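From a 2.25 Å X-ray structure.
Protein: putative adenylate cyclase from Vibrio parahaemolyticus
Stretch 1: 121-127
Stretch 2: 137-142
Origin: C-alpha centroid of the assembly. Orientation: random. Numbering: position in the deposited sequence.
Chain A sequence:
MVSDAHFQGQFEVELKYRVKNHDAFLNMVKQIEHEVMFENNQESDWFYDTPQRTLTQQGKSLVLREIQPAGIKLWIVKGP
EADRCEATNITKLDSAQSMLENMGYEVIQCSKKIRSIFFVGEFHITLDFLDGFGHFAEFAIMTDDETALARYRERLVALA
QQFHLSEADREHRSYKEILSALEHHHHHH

Stretch 1 121-127: GEFHITL
Stretch 2 137-142: AEFAIM

Antiparallel β-pairing is built from alternating narrow and wide rings, and two strands of this putative adenylate cyclase give a compact example. The polar core is four backbone hydrogen bonds in two reciprocal pairs. His-124 N donates to Ala-140 O at 2.8 Å with an almost linear N-H...O angle of 175°, and Ala-140 N returns a bond to His-124 O at 3.1 Å and 153°. Two residues along, Thr-126 N reaches Glu-138 O at 2.7 Å and 170°, while Glu-138 N meets Thr-126 O at 2.8 Å and 154°.

These bonds fix the register: His-124 faces Ala-140 (CA to CA 5.2 Å) and Thr-126 faces Glu-138 (CA to CA 4.8 Å), with the non-hydrogen-bonded pairs Ile-125 with Phe-139 (CA to CA 4.8 Å) and Leu-127 with Ala-137 (CA to CA 4.6 Å) between and beyond them. The strands, 123-127 and 137-142, run at 168° with axes approaching to 4.6 Å. Their torsions are extended: phi runs from -90° at Phe-123 to -159° at Ala-140, psi from 118° at Leu-127 to 170° at Ala-140. Gly-121, in the loop before, has a positive phi (80/-127).

The carbonyls also accept CA-H...O contacts, a usual supplement in antiparallel sheets. Phe-123 CA lies 3.4 Å from Ala-140 O, Phe-139 CA 3.3 Å from His-124 O, Ile-125 CA 3.4 Å from Glu-138 O, and Ala-137 CA 3.0 Å from Thr-126 O.

Alternation sends His-124, Thr-126, Glu-138 and Ala-140 to one face. There a water donates to Glu-138 O at 3.2 Å and hydrogen-bonds Thr-126 OG1 at 2.6 Å, tying the side chain of one strand to the backbone of the other. Thr-126 (chi1 m) brings CG2 to 3.8 Å from Glu-138 OE1; the glutamate is m, t, with chi3 -46°, and its OE2 is hydrogen-bonded elsewhere in the structure. His-124 (m, chi2 -61°) has only a methyl as its cross-strand neighbor, on Ala-140.

The other face carries Ile-125, Leu-127, Ala-137 and Phe-139. Ile-125 (m, t) places CG1 4.0 Å from Phe-139 CE2, an apolar contact oblique to the ring; Phe-139 has chi1 m, chi2 76°. Leu-127 (t, p) pairs with Ala-137 through backbone register rather than side-chain contact.

Across from Phe-123 (m, chi2 -64°), Ile-141 of the second strand (t, p) has the largest area covered by the opposing stretch. Ile-141 CB lies 3.5 Å from Phe-123 CD1, and Ile-141 CD1 makes a tight van der Waals contact, 3.1 Å, with Glu-122 O. Glu-122 (p, t, chi3 -55°) is poorly ordered, as is selenomethionine Met-142 (m, t, chi3 96°), which makes no contact with the first stretch. Between the two stretches, both sides summed, 532 Å² is buried.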

ATOM      1  N   GLY A 121      -5.231 -12.284  24.556  1.00 61.22           N
ATOM      2  CA  GLY A 121      -4.894 -11.016  25.166  1.00 63.20           C
ATOM      3  C   GLY A 121      -4.425 -10.135  24.025  1.00 64.32           C
ATOM      4  O   GLY A 121      -5.121  -9.999  23.021  1.00 65.12           O
ATOM      5  N   GLU A 122      -3.244  -9.546  24.168  1.00 69.81           N
ATOM      6  CA  GLU A 122      -2.694  -8.694  23.123  1.00 69.94           C
ATOM      7  C   GLU A 122      -1.596  -9.460  22.392  1.00 68.75           C
ATOM      8  O   GLU A 122      -0.976  -8.949  21.457  1.00 68.65           O
ATOM      9  CB  GLU A 122      -2.112  -7.413  23.727  1.00 98.00           C
ATOM     10  CG  GLU A 122      -0.921  -7.635  24.647  1.00100.65           C
ATOM     11  CD  GLU A 122      -0.412  -6.344  25.250  1.00102.92           C
ATOM     12  OE1 GLU A 122      -0.098  -5.411  24.478  1.00103.05           O
ATOM     13  OE2 GLU A 122      -0.322  -6.257  26.494  1.00103.47           O
ATOM     14  N   PHE A 123      -1.363 -10.694  22.825  1.00 48.62           N
ATOM     15  CA  PHE A 123      -0.339 -11.533  22.222  1.00 47.50           C
ATOM     16  C   PHE A 123      -0.905 -12.359  21.075  1.00 46.03           C
ATOM     17  O   PHE A 123      -2.048 -12.814  21.134  1.00 46.14           O
ATOM     18  CB  PHE A 123       0.268 -12.450  23.282  1.00 68.62           C
ATOM     19  CG  PHE A 123       0.930 -11.708  24.402  1.00 70.96           C
ATOM     20  CD1 PHE A 123       2.046 -10.913  24.163  1.00 72.25           C
ATOM     21  CD2 PHE A 123       0.420 -11.779  25.693  1.00 72.34           C
ATOM     22  CE1 PHE A 123       2.644 -10.195  25.195  1.00 73.78           C
ATOM     23  CE2 PHE A 123       1.008 -11.066  26.733  1.00 73.48           C
ATOM     24  CZ  PHE A 123       2.123 -10.271  26.484  1.00 73.84           C
ATOM     25  N   HIS A 124      -0.096 -12.549  20.037  1.00 41.12           N
ATOM     26  CA  HIS A 124      -0.509 -13.310  18.864  1.00 38.30           C
ATOM     27  C   HIS A 124       0.136 -14.688  18.833  1.00 34.01           C
ATOM     28  O   HIS A 124       1.300 -14.842  19.192  1.00 33.92           O
ATOM     29  CB  HIS A 124      -0.118 -12.568  17.583  1.00 82.55           C
ATOM     30  CG  HIS A 124      -0.653 -11.173  17.496  1.00 86.65           C
ATOM     31  ND1 HIS A 124      -2.002 -10.892  17.489  1.00 88.05           N
ATOM     32  CD2 HIS A 124      -0.020  -9.979  17.400  1.00 87.64           C
ATOM     33  CE1 HIS A 124      -2.177  -9.585  17.396  1.00 87.98           C
ATOM     34  NE2 HIS A 124      -0.990  -9.008  17.341  1.00 88.06           N
ATOM     35  N   ILE A 125      -0.623 -15.690  18.410  1.00 24.09           N
ATOM     36  CA  ILE A 125      -0.091 -17.034  18.301  1.00 22.20           C
ATOM     37  C   ILE A 125      -0.253 -17.468  16.856  1.00 20.32           C
ATOM     38  O   ILE A 125      -1.369 -17.514  16.349  1.00 19.94           O
ATOM     39  CB  ILE A 125      -0.851 -18.041  19.182  1.00 31.60           C
ATOM     40  CG1 ILE A 125      -0.728 -17.661  20.661  1.00 32.79           C
ATOM     41  CG2 ILE A 125      -0.305 -19.441  18.931  1.00 29.26           C
ATOM     42  CD1 ILE A 125      -1.365 -18.673  21.603  1.00 32.86           C
ATOM     43  N   THR A 126       0.857 -17.773  16.193  1.00 25.21           N
ATOM     44  CA  THR A 126       0.827 -18.204  14.798  1.00 24.56           C
ATOM     45  C   THR A 126       1.232 -19.671  14.650  1.00 24.00           C
ATOM     46  O   THR A 126       2.261 -20.102  15.169  1.00 23.04           O
ATOM     47  CB  THR A 126       1.773 -17.326  13.925  1.00 25.20           C
ATOM     48  OG1 THR A 126       1.325 -15.968  13.962  1.00 29.60           O
ATOM     49  CG2 THR A 126       1.774 -17.792  12.469  1.00 25.61           C
ATOM     50  N   LEU A 127       0.420 -20.434  13.934  1.00 28.18           N
ATOM     51  CA  LEU A 127       0.720 -21.839  13.702  1.00 28.66           C
ATOM     52  C   LEU A 127       0.871 -22.037  12.188  1.00 28.09           C
ATOM     53  O   LEU A 127      -0.069 -21.818  11.428  1.00 27.87           O
ATOM     54  CB  LEU A 127      -0.402 -22.723  14.268  1.00 30.00           C
ATOM     55  CG  LEU A 127      -0.215 -24.235  14.113  1.00 33.44           C
ATOM     56  CD1 LEU A 127       1.038 -24.658  14.860  1.00 33.82           C
ATOM     57  CD2 LEU A 127      -1.425 -24.992  14.656  1.00 34.07           C
ATOM     58  N   ALA A 137       5.596 -22.483  15.154  1.00 26.08           N
ATOM     59  CA  ALA A 137       4.723 -21.612  15.931  1.00 25.28           C
ATOM     60  C   ALA A 137       5.434 -20.308  16.269  1.00 25.73           C
ATOM     61  O   ALA A 137       6.631 -20.298  16.560  1.00 25.82           O
ATOM     62  CB  ALA A 137       4.277 -22.307  17.210  1.00 33.16           C
ATOM     63  N   GLU A 138       4.694 -19.205  16.219  1.00 23.04           N
ATOM     64  CA  GLU A 138       5.267 -17.906  16.531  1.00 24.87           C
ATOM     65  C   GLU A 138       4.422 -17.243  17.597  1.00 24.04           C
ATOM     66  O   GLU A 138       3.198 -17.291  17.538  1.00 24.12           O
ATOM     67  CB  GLU A 138       5.299 -17.004  15.292  1.00 36.16           C
ATOM     68  CG  GLU A 138       5.958 -17.622  14.078  1.00 39.63           C
ATOM     69  CD  GLU A 138       6.075 -16.648  12.914  1.00 42.81           C
ATOM     70  OE1 GLU A 138       5.083 -15.953  12.609  1.00 42.36           O
ATOM     71  OE2 GLU A 138       7.159 -16.583  12.297  1.00 44.07           O
ATOM     72  N   PHE A 139       5.088 -16.639  18.575  1.00 19.32           N
ATOM     73  CA  PHE A 139       4.417 -15.930  19.650  1.00 20.95           C
ATOM     74  C   PHE A 139       4.958 -14.522  19.564  1.00 22.00           C
ATOM     75  O   PHE A 139       6.171 -14.331  19.491  1.00 22.08           O
ATOM     76  CB  PHE A 139       4.753 -16.560  21.005  1.00 23.81           C
ATOM     77  CG  PHE A 139       4.256 -17.967  21.150  1.00 22.88           C
ATOM     78  CD1 PHE A 139       4.915 -19.016  20.527  1.00 23.24           C
ATOM     79  CD2 PHE A 139       3.095 -18.240  21.865  1.00 23.78           C
ATOM     80  CE1 PHE A 139       4.424 -20.324  20.612  1.00 24.03           C
ATOM     81  CE2 PHE A 139       2.599 -19.544  21.955  1.00 23.78           C
ATOM     82  CZ  PHE A 139       3.267 -20.585  21.324  1.00 21.90           C
ATOM     83  N   ALA A 140       4.079 -13.528  19.561  1.00 21.93           N
ATOM     84  CA  ALA A 140       4.557 -12.160  19.441  1.00 25.93           C
ATOM     85  C   ALA A 140       3.587 -11.092  19.926  1.00 28.96           C
ATOM     86  O   ALA A 140       2.421 -11.363  20.212  1.00 28.84           O
ATOM     87  CB  ALA A 140       4.934 -11.879  17.981  1.00 20.22           C
ATOM     88  N   ILE A 141       4.099  -9.871  20.000  1.00 35.54           N
ATOM     89  CA  ILE A 141       3.332  -8.710  20.415  1.00 41.51           C
ATOM     90  C   ILE A 141       4.017  -7.491  19.821  1.00 45.14           C
ATOM     91  O   ILE A 141       5.230  -7.332  19.968  1.00 46.21           O
ATOM     92  CB  ILE A 141       3.305  -8.567  21.954  1.00 73.66           C
ATOM     93  CG1 ILE A 141       2.760  -7.193  22.346  1.00 74.48           C
ATOM     94  CG2 ILE A 141       4.701  -8.752  22.521  1.00 74.02           C
ATOM     95  CD1 ILE A 141       1.333  -6.949  21.906  1.00 76.59           C
HETATM   96  N   MSE A 142       3.258  -6.654  19.120  1.00 61.61           N
HETATM   97  CA  MSE A 142       3.813  -5.436  18.539  1.00 66.12           C
HETATM   98  C   MSE A 142       3.445  -4.280  19.460  1.00 66.07           C
HETATM   99  O   MSE A 142       2.290  -4.140  19.871  1.00 66.05           O
HETATM  100  CB  MSE A 142       3.247  -5.184  17.142  1.00142.95           C
HETATM  101  CG  MSE A 142       3.692  -6.193  16.104  1.00150.14           C
HETATM  102 SE   MSE A 142       2.938  -5.787  14.383  1.00161.19          SE
HETATM  103  CE  MSE A 142       4.401  -4.790  13.621  1.00157.41           C
TER
HETATM  104  O   HOH W   1       2.339 -14.674  15.925  1.00 35.69           O